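PDB 1TTZ: glutaredoxin family protein from Xanthomonas campestris, which is of unknown function but, as a small thioredoxin-fold protein of the glutaredoxin family, probably takes part in thiol-disulfide exchange. Local coordinates for residues A[3-8]-A[15-20]; A[57-62]-A[66-71]. All coordinates share one frame; numbering follows the deposited sequence.

Contact 1: residues A[3-8]-A[15-20]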
ATOM      1  N   LEU A   3      -9.014  -0.757  -0.563  1.00  8.50           N
ATOM      2  CA  LEU A   3      -7.703  -0.429  -1.107  1.00  6.56           C
ATOM      3  C   LEU A   3      -6.967  -1.720  -1.441  1.00  6.86           C
ATOM      4  O   LEU A   3      -7.367  -2.796  -1.006  1.00  6.03           O
ATOM      5  CB  LEU A   3      -6.890   0.356  -0.076  1.00  5.79           C
ATOM      6  CG  LEU A   3      -7.509   1.669   0.407  1.00  6.71           C
ATOM      7  CD1 LEU A   3      -6.678   2.232   1.548  1.00  7.06           C
ATOM      8  CD2 LEU A   3      -7.579   2.658  -0.750  1.00  3.52           C
ATOM      9  N   THR A   4      -5.904  -1.608  -2.231  1.00  6.53           N
ATOM     10  CA  THR A   4      -5.094  -2.765  -2.574  1.00  4.82           C
ATOM     11  C   THR A   4      -3.704  -2.443  -2.053  1.00  4.19           C
ATOM     12  O   THR A   4      -3.114  -1.432  -2.433  1.00  3.77           O
ATOM     13  CB  THR A   4      -4.996  -2.989  -4.102  1.00  5.38           C
ATOM     14  OG1 THR A   4      -6.307  -3.086  -4.664  1.00  6.10           O
ATOM     15  CG2 THR A   4      -4.228  -4.265  -4.402  1.00  7.92           C
ATOM     16  N   LEU A   5      -3.189  -3.281  -1.166  1.00  2.52           N
ATOM     17  CA  LEU A   5      -1.854  -3.064  -0.638  1.00  3.41           C
ATOM     18  C   LEU A   5      -0.888  -4.055  -1.266  1.00  4.80           C
ATOM     19  O   LEU A   5      -0.925  -5.249  -0.964  1.00  4.81           O
ATOM     20  CB  LEU A   5      -1.818  -3.231   0.887  1.00  2.42           C
ATOM     21  CG  LEU A   5      -0.395  -3.145   1.473  1.00  1.38           C
ATOM     22  CD1 LEU A   5       0.103  -1.702   1.388  1.00  1.00           C
ATOM     23  CD2 LEU A   5      -0.372  -3.622   2.925  1.00  1.00           C
ATOM     24  N   TYR A   6      -0.040  -3.569  -2.161  1.00  5.03           N
ATOM     25  CA  TYR A   6       0.939  -4.439  -2.771  1.00  8.03           C
ATOM     26  C   TYR A   6       2.111  -4.524  -1.799  1.00  9.24           C
ATOM     27  O   TYR A   6       2.658  -3.503  -1.372  1.00  8.31           O
ATOM     28  CB  TYR A   6       1.400  -3.887  -4.127  1.00  6.05           C
ATOM     29  CG  TYR A   6       0.322  -3.937  -5.179  1.00  6.40           C
ATOM     30  CD1 TYR A   6      -0.451  -2.815  -5.471  1.00  8.88           C
ATOM     31  CD2 TYR A   6       0.049  -5.122  -5.861  1.00  5.85           C
ATOM     32  CE1 TYR A   6      -1.479  -2.873  -6.425  1.00  8.92           C
ATOM     33  CE2 TYR A   6      -0.972  -5.188  -6.814  1.00  7.23           C
ATOM     34  CZ  TYR A   6      -1.728  -4.062  -7.090  1.00  7.99           C
ATOM     35  OH  TYR A   6      -2.721  -4.120  -8.041  1.00  9.56           O
ATOM     36  N   GLN A   7       2.469  -5.743  -1.424  1.00 10.05           N
ATOM     37  CA  GLN A   7       3.583  -5.952  -0.517  1.00 12.73           C
ATOM     38  C   GLN A   7       4.289  -7.261  -0.824  1.00 13.78           C
ATOM     39  O   GLN A   7       3.873  -8.010  -1.705  1.00 11.59           O
ATOM     40  CB  GLN A   7       3.106  -5.939   0.942  1.00 14.45           C
ATOM     41  CG  GLN A   7       2.096  -7.012   1.328  1.00 14.99           C
ATOM     42  CD  GLN A   7       1.712  -6.949   2.804  1.00 12.58           C
ATOM     43  OE1 GLN A   7       2.572  -6.974   3.683  1.00  8.35           O
ATOM     44  NE2 GLN A   7       0.414  -6.867   3.077  1.00 13.00           N
ATOM     45  N   ARG A   8       5.381  -7.517  -0.118  1.00 15.97           N
ATOM     46  CA  ARG A   8       6.123  -8.753  -0.307  1.00 19.17           C
ATOM     47  C   ARG A   8       6.255  -9.386   1.066  1.00 20.00           C
ATOM     48  O   ARG A   8       6.158  -8.693   2.081  1.00 19.24           O
ATOM     49  CB  ARG A   8       7.516  -8.482  -0.901  1.00 19.54           C
ATOM     50  CG  ARG A   8       8.445  -7.734   0.042  1.00 20.82           C
ATOM     51  CD  ARG A   8       9.918  -7.855  -0.340  1.00 23.87           C
ATOM     52  NE  ARG A   8      10.274  -7.128  -1.556  1.00 24.46           N
ATOM     53  CZ  ARG A   8      10.212  -7.636  -2.783  1.00 26.99           C
ATOM     54  NH1 ARG A   8       9.805  -8.887  -2.966  1.00 26.50           N
ATOM     55  NH2 ARG A   8      10.569  -6.893  -3.826  1.00 26.07           N
ATOM     56  N   ASP A  15       5.068  -4.356   6.875  1.00  8.17           N
ATOM     57  CA  ASP A  15       4.344  -4.511   8.129  1.00  7.72           C
ATOM     58  C   ASP A  15       3.958  -3.140   8.651  1.00  7.20           C
ATOM     59  O   ASP A  15       2.900  -2.976   9.247  1.00  7.53           O
ATOM     60  CB  ASP A  15       5.198  -5.210   9.183  1.00  8.50           C
ATOM     61  CG  ASP A  15       5.641  -6.587   8.753  1.00 10.05           C
ATOM     62  OD1 ASP A  15       4.902  -7.244   7.986  1.00  8.05           O
ATOM     63  OD2 ASP A  15       6.727  -7.008   9.192  1.00 11.33           O
ATOM     64  N   GLN A  16       4.825  -2.156   8.424  1.00  8.28           N
ATOM     65  CA  GLN A  16       4.557  -0.793   8.874  1.00  7.45           C
ATOM     66  C   GLN A  16       3.408  -0.166   8.091  1.00  8.07           C
ATOM     67  O   GLN A  16       2.650   0.639   8.631  1.00  6.07           O
ATOM     68  CB  GLN A  16       5.797   0.085   8.721  1.00  6.75           C
ATOM     69  CG  GLN A  16       6.963  -0.285   9.616  1.00  9.40           C
ATOM     70  CD  GLN A  16       8.144   0.656   9.425  1.00 10.22           C
ATOM     71  OE1 GLN A  16       8.230   1.707  10.063  1.00 13.87           O
ATOM     72  NE2 GLN A  16       9.044   0.294   8.523  1.00 10.64           N
ATOM     73  N   ALA A  17       3.289  -0.524   6.813  1.00  7.35           N
ATOM     74  CA  ALA A  17       2.207   0.006   5.988  1.00  5.91           C
ATOM     75  C   ALA A  17       0.898  -0.521   6.570  1.00  6.59           C
ATOM     76  O   ALA A  17      -0.091   0.197   6.662  1.00  6.98           O
ATOM     77  CB  ALA A  17       2.362  -0.452   4.548  1.00  4.62           C
ATOM     78  N   VAL A  18       0.906  -1.784   6.972  1.00  6.50           N
ATOM     79  CA  VAL A  18      -0.282  -2.386   7.553  1.00  6.63           C
ATOM     80  C   VAL A  18      -0.736  -1.585   8.780  1.00  7.31           C
ATOM     81  O   VAL A  18      -1.929  -1.344   8.961  1.00  4.45           O
ATOM     82  CB  VAL A  18      -0.010  -3.851   7.962  1.00  7.24           C
ATOM     83  CG1 VAL A  18      -1.229  -4.436   8.676  1.00  5.71           C
ATOM     84  CG2 VAL A  18       0.321  -4.676   6.721  1.00  5.68           C
ATOM     85  N   GLU A  19       0.216  -1.164   9.612  1.00  8.13           N
ATOM     86  CA  GLU A  19      -0.112  -0.391  10.806  1.00  7.24           C
ATOM     87  C   GLU A  19      -0.595   1.006  10.433  1.00  8.47           C
ATOM     88  O   GLU A  19      -1.453   1.573  11.113  1.00  6.94           O
ATOM     89  CB  GLU A  19       1.100  -0.285  11.734  1.00  6.75           C
ATOM     90  CG  GLU A  19       1.694  -1.627  12.125  1.00  9.25           C
ATOM     91  CD  GLU A  19       2.552  -1.561  13.382  1.00 14.16           C
ATOM     92  OE1 GLU A  19       3.368  -0.625  13.515  1.00 13.15           O
ATOM     93  OE2 GLU A  19       2.416  -2.461  14.236  1.00 17.44           O
ATOM     94  N   ALA A  20      -0.042   1.562   9.357  1.00  8.09           N
ATOM     95  CA  ALA A  20      -0.442   2.889   8.907  1.00  7.64           C
ATOM     96  C   ALA A  20      -1.911   2.841   8.483  1.00  7.83           C
ATOM     97  O   ALA A  20      -2.661   3.786   8.712  1.00  7.49           O
ATOM     98  CB  ALA A  20       0.428   3.332   7.740  1.00  7.28           C
TER
HETATM   99  O   HOH W   1       2.714  -7.443   6.524  1.00 30.61           O
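Leu-5 and Val-18 meet at about a right angle, one methyl against another, where strand 3-7 faces helix 12-23. These two elements open the beta-alpha-beta unit of the thioredoxin fold, which strand 29-33 completes. The strand and the helix segment run nearly antiparallel, their axes at 162° and 9.9 Å apart at closest approach. The segments bury 135 Å² between them.

Leu-5 straddles the helix surface with its two branches. Its CD2 lies 4.0 Å from Val-18 CG2, while its CD1 lies 4.1 Å from Ala-17 CB, so the fork touches two consecutive helix residues. The backbone directs Leu-5 CB at the helix, and CG anti to the backbone N (chi1 174°) sets the fork over Ala-17 and Val-18. Val-18 presents a single branch, the methyl CG2, which stands anti to its own carbonyl carbon. Ala-17 points its CB at the strand. Leu-21, one turn further on, and Leu-51 of the neighbouring strand also touch Leu-5 and extend this apolar layer.

Toward the strand's C-terminal end the character changes. The amide of Gln-7 approaches the same valine methyl, NE2 to Val-18 CG2 being 4.3 Å, and NE2 has a weak hydrogen bond to Ser-31 OG. The Gln-7 side chain also touches Cys-14, the second cysteine of a CxxC pattern at the helix start that resembles the redox motif of thioredoxins. Polar linkage between the segments passes through one water. It donates to both sides, giving 2.9 Å from the water to Gln-7 OE1 and 2.6 Å to Asp-15 OD1. Asp-15 CB points away from the strand, but the end of its side chain lies nearer, and OD1 takes the water's second bond.

Contact 2: residues A[57-62]-A[66-71]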
ATOM      1  N   ARG A  57      -5.149   5.409  -8.331  1.00 11.28           N
ATOM      2  CA  ARG A  57      -4.114   6.263  -7.752  1.00 10.69           C
ATOM      3  C   ARG A  57      -3.230   5.393  -6.884  1.00  8.87           C
ATOM      4  O   ARG A  57      -3.693   4.404  -6.321  1.00 10.46           O
ATOM      5  CB  ARG A  57      -4.721   7.359  -6.876  1.00  8.79           C
ATOM      6  CG  ARG A  57      -5.482   8.452  -7.602  1.00 11.30           C
ATOM      7  CD  ARG A  57      -5.790   9.580  -6.617  1.00  9.76           C
ATOM      8  NE  ARG A  57      -6.422   9.047  -5.417  1.00 10.74           N
ATOM      9  CZ  ARG A  57      -6.252   9.528  -4.191  1.00  9.80           C
ATOM     10  NH1 ARG A  57      -5.461  10.571  -3.980  1.00 10.79           N
ATOM     11  NH2 ARG A  57      -6.871   8.951  -3.172  1.00 10.33           N
ATOM     12  N   GLU A  58      -1.962   5.756  -6.768  1.00  7.04           N
ATOM     13  CA  GLU A  58      -1.042   4.982  -5.954  1.00  6.79           C
ATOM     14  C   GLU A  58      -0.189   5.842  -5.024  1.00  8.64           C
ATOM     15  O   GLU A  58       0.195   6.965  -5.358  1.00  5.36           O
ATOM     16  CB  GLU A  58      -0.159   4.099  -6.851  1.00  9.25           C
ATOM     17  CG  GLU A  58      -0.909   2.899  -7.448  1.00  8.33           C
ATOM     18  CD  GLU A  58      -0.016   1.955  -8.240  1.00 12.14           C
ATOM     19  OE1 GLU A  58      -0.483   0.844  -8.577  1.00 10.96           O
ATOM     20  OE2 GLU A  58       1.145   2.319  -8.533  1.00 14.03           O
ATOM     21  N   LEU A  59       0.069   5.302  -3.837  1.00  8.24           N
ATOM     22  CA  LEU A  59       0.866   5.970  -2.815  1.00  7.66           C
ATOM     23  C   LEU A  59       2.017   5.028  -2.490  1.00  7.84           C
ATOM     24  O   LEU A  59       1.788   3.906  -2.026  1.00  7.27           O
ATOM     25  CB  LEU A  59       0.024   6.194  -1.559  1.00  7.26           C
ATOM     26  CG  LEU A  59       0.657   7.034  -0.447  1.00  8.09           C
ATOM     27  CD1 LEU A  59       0.819   8.473  -0.923  1.00  5.64           C
ATOM     28  CD2 LEU A  59      -0.230   6.977   0.795  1.00  7.81           C
ATOM     29  N   ASP A  60       3.244   5.475  -2.736  1.00  8.17           N
ATOM     30  CA  ASP A  60       4.422   4.651  -2.478  1.00  8.25           C
ATOM     31  C   ASP A  60       5.037   4.924  -1.115  1.00  7.93           C
ATOM     32  O   ASP A  60       5.002   6.047  -0.628  1.00  7.21           O
ATOM     33  CB  ASP A  60       5.496   4.897  -3.539  1.00 10.47           C
ATOM     34  CG  ASP A  60       5.085   4.430  -4.922  1.00 10.53           C
ATOM     35  OD1 ASP A  60       5.912   4.551  -5.849  1.00 11.93           O
ATOM     36  OD2 ASP A  60       3.947   3.948  -5.087  1.00  8.81           O
ATOM     37  N   TRP A  61       5.599   3.884  -0.503  1.00  7.62           N
ATOM     38  CA  TRP A  61       6.260   4.025   0.782  1.00  6.93           C
ATOM     39  C   TRP A  61       7.400   5.027   0.566  1.00  7.51           C
ATOM     40  O   TRP A  61       7.969   5.097  -0.525  1.00  7.42           O
ATOM     41  CB  TRP A  61       6.826   2.676   1.220  1.00  7.25           C
ATOM     42  CG  TRP A  61       7.449   2.732   2.574  1.00  9.36           C
ATOM     43  CD1 TRP A  61       8.777   2.822   2.867  1.00  7.71           C
ATOM     44  CD2 TRP A  61       6.758   2.734   3.825  1.00  8.84           C
ATOM     45  NE1 TRP A  61       8.956   2.880   4.232  1.00 10.55           N
ATOM     46  CE2 TRP A  61       7.729   2.827   4.844  1.00  9.08           C
ATOM     47  CE3 TRP A  61       5.405   2.668   4.186  1.00  8.56           C
ATOM     48  CZ2 TRP A  61       7.388   2.853   6.203  1.00  7.95           C
ATOM     49  CZ3 TRP A  61       5.066   2.697   5.539  1.00  8.93           C
ATOM     50  CH2 TRP A  61       6.053   2.789   6.527  1.00  7.43           C
ATOM     51  N   PRO A  62       7.755   5.813   1.595  1.00  7.44           N
ATOM     52  CA  PRO A  62       7.183   5.846   2.940  1.00  6.68           C
ATOM     53  C   PRO A  62       5.950   6.732   3.097  1.00  6.00           C
ATOM     54  O   PRO A  62       5.778   7.726   2.390  1.00  5.30           O
ATOM     55  CB  PRO A  62       8.336   6.377   3.772  1.00  7.96           C
ATOM     56  CG  PRO A  62       8.893   7.429   2.862  1.00  5.54           C
ATOM     57  CD  PRO A  62       8.929   6.708   1.515  1.00  8.49           C
ATOM     58  N   PRO A  66      -0.705  10.415   8.972  1.00  8.55           N
ATOM     59  CA  PRO A  66      -1.240  11.643   8.378  1.00  8.17           C
ATOM     60  C   PRO A  66      -1.142  11.737   6.849  1.00  9.28           C
ATOM     61  O   PRO A  66      -2.034  12.281   6.198  1.00  8.72           O
ATOM     62  CB  PRO A  66      -0.457  12.750   9.094  1.00  8.99           C
ATOM     63  CG  PRO A  66       0.802  12.079   9.530  1.00 11.65           C
ATOM     64  CD  PRO A  66       0.325  10.723   9.979  1.00  7.70           C
ATOM     65  N   ARG A  67      -0.066  11.210   6.273  1.00  8.51           N
ATOM     66  CA  ARG A  67       0.095  11.262   4.826  1.00  9.40           C
ATOM     67  C   ARG A  67      -0.921  10.338   4.175  1.00  7.55           C
ATOM     68  O   ARG A  67      -1.522  10.664   3.152  1.00  5.44           O
ATOM     69  CB  ARG A  67       1.507  10.832   4.419  1.00 12.20           C
ATOM     70  CG  ARG A  67       1.773  11.055   2.938  1.00 15.50           C
ATOM     71  CD  ARG A  67       3.092  10.452   2.469  1.00 16.60           C
ATOM     72  NE  ARG A  67       3.311  10.785   1.065  1.00 17.97           N
ATOM     73  CZ  ARG A  67       3.852   9.971   0.163  1.00 18.91           C
ATOM     74  NH1 ARG A  67       4.246   8.751   0.505  1.00 17.19           N
ATOM     75  NH2 ARG A  67       3.982  10.377  -1.094  1.00 19.07           N
ATOM     76  N   LEU A  68      -1.110   9.176   4.783  1.00  6.80           N
ATOM     77  CA  LEU A  68      -2.055   8.206   4.268  1.00  7.76           C
ATOM     78  C   LEU A  68      -3.478   8.755   4.335  1.00  7.19           C
ATOM     79  O   LEU A  68      -4.199   8.761   3.339  1.00  7.74           O
ATOM     80  CB  LEU A  68      -1.937   6.902   5.062  1.00  6.19           C
ATOM     81  CG  LEU A  68      -2.979   5.819   4.777  1.00  8.31           C
ATOM     82  CD1 LEU A  68      -3.126   5.637   3.283  1.00  8.87           C
ATOM     83  CD2 LEU A  68      -2.553   4.508   5.448  1.00  7.86           C
ATOM     84  N   ARG A  69      -3.877   9.216   5.515  1.00  8.25           N
ATOM     85  CA  ARG A  69      -5.213   9.767   5.703  1.00  8.85           C
ATOM     86  C   ARG A  69      -5.455  10.938   4.751  1.00  8.80           C
ATOM     87  O   ARG A  69      -6.550  11.082   4.208  1.00 10.88           O
ATOM     88  CB  ARG A  69      -5.402  10.190   7.169  1.00 10.18           C
ATOM     89  CG  ARG A  69      -6.651  11.026   7.463  1.00 13.03           C
ATOM     90  CD  ARG A  69      -7.903  10.505   6.762  1.00 14.93           C
ATOM     91  NE  ARG A  69      -8.220   9.128   7.113  1.00 18.66           N
ATOM     92  CZ  ARG A  69      -9.123   8.386   6.478  1.00 19.49           C
ATOM     93  NH1 ARG A  69      -9.805   8.888   5.452  1.00 19.19           N
ATOM     94  NH2 ARG A  69      -9.337   7.135   6.862  1.00 19.91           N
ATOM     95  N   ALA A  70      -4.434  11.760   4.531  1.00  6.27           N
ATOM     96  CA  ALA A  70      -4.569  12.897   3.623  1.00  7.43           C
ATOM     97  C   ALA A  70      -4.707  12.414   2.175  1.00  7.12           C
ATOM     98  O   ALA A  70      -5.499  12.949   1.402  1.00  6.75           O
ATOM     99  CB  ALA A  70      -3.358  13.832   3.754  1.00  5.41           C
ATOM    100  N   TRP A  71      -3.929  11.402   1.809  1.00  6.67           N
ATOM    101  CA  TRP A  71      -3.986  10.868   0.457  1.00  7.57           C
ATOM    102  C   TRP A  71      -5.398  10.371   0.182  1.00  8.62           C
ATOM    103  O   TRP A  71      -5.977  10.660  -0.862  1.00  9.89           O
ATOM    104  CB  TRP A  71      -2.982   9.730   0.304  1.00  6.11           C
ATOM    105  CG  TRP A  71      -3.036   9.043  -1.025  1.00  4.59           C
ATOM    106  CD1 TRP A  71      -2.632   9.542  -2.229  1.00  4.64           C
ATOM    107  CD2 TRP A  71      -3.504   7.716  -1.276  1.00  4.50           C
ATOM    108  NE1 TRP A  71      -2.817   8.604  -3.217  1.00  5.61           N
ATOM    109  CE2 TRP A  71      -3.354   7.471  -2.656  1.00  5.50           C
ATOM    110  CE3 TRP A  71      -4.035   6.704  -0.465  1.00  5.68           C
ATOM    111  CZ2 TRP A  71      -3.716   6.252  -3.245  1.00  4.74           C
ATOM    112  CZ3 TRP A  71      -4.394   5.489  -1.049  1.00  4.65           C
ATOM    113  CH2 TRP A  71      -4.231   5.276  -2.426  1.00  5.65           C
TER
HETATM  114  O   HOH W   2      -1.722   9.445  -5.969  1.00 15.00           O
HETATM  115  O   HOH W   3       3.668   8.438  -3.555  1.00  4.85           O
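Strand 58-60 and helix segment 66-71 run almost antiparallel, at 169°, with their axes 10.3 Å apart; the CA atoms of Leu-59 and Trp-71 come within 7.6 Å. Across this gap the Trp-71 indole is sandwiched. Leu-59 CB sits over the centre of one face, a CH-pi contact 3.9 Å from the centroid of the five-membered ring. Against the opposite face lies the Arg-57 guanidinium, stacked with planes 17° apart and its CZ 4.0 Å from that same centroid, a cation-pi arrangement. The arginine chain, bent at chi3 (-51°), folds back over the ring and brings both terminal nitrogens to the carbonyl of the residue it covers. Arg-57 NH1 and NH2 grip Trp-71 O end-on, NH2 at 3.0 Å. The oxygen lies in the guanidinium plane, whereas both donors approach from one side of the carbonyl plane. Arg-57 NE forms a salt bridge with Asp-53, a further restraint on the stacked group.

This pairing packs the C-terminal helix of the thioredoxin fold against the edge strand of its four-stranded sheet. Leu-59 CD2 continues inward to Leu-68 CD1, and its CD1 lies over the centre of the Arg-67 guanidinium, 3.6 Å from Arg-67 CZ. The extended Arg-67 chain carries NH1 to Asp-60 O, 3.0 Å away and close to the carbonyl axis; a second, weak bond from NH1 reaches Pro-62 O. Two waters add bridges, one from Trp-71 NE1 to Glu-58 O and the other from Arg-67 NH2 to Asp-60 N.

Contact 1 and contact 2 place helices against the same mixed sheet, at its inner strand 3-7 and its outer strand 58-60 respectively, with centres about 11 Å apart. Their residues pack directly: the backbone oxygen Ala-20 O is 3.3 Å from Leu-68 CD2, Gln-16 CB is 3.5 Å from Trp-61 CH2, and Leu-3 CD2 is 4.3 Å from Trp-71 CZ3. The first of these joins helices 12-23 and 65-73 directly. The cysteine pair Cys-11 and Cys-14, a probable redox site by analogy with thioredoxins, lies at the start of helix 12-23. Contact 1 reaches it through Gln-7, while Trp-61 of segment 57-62 touches Leu-13, which lies between the two cysteines.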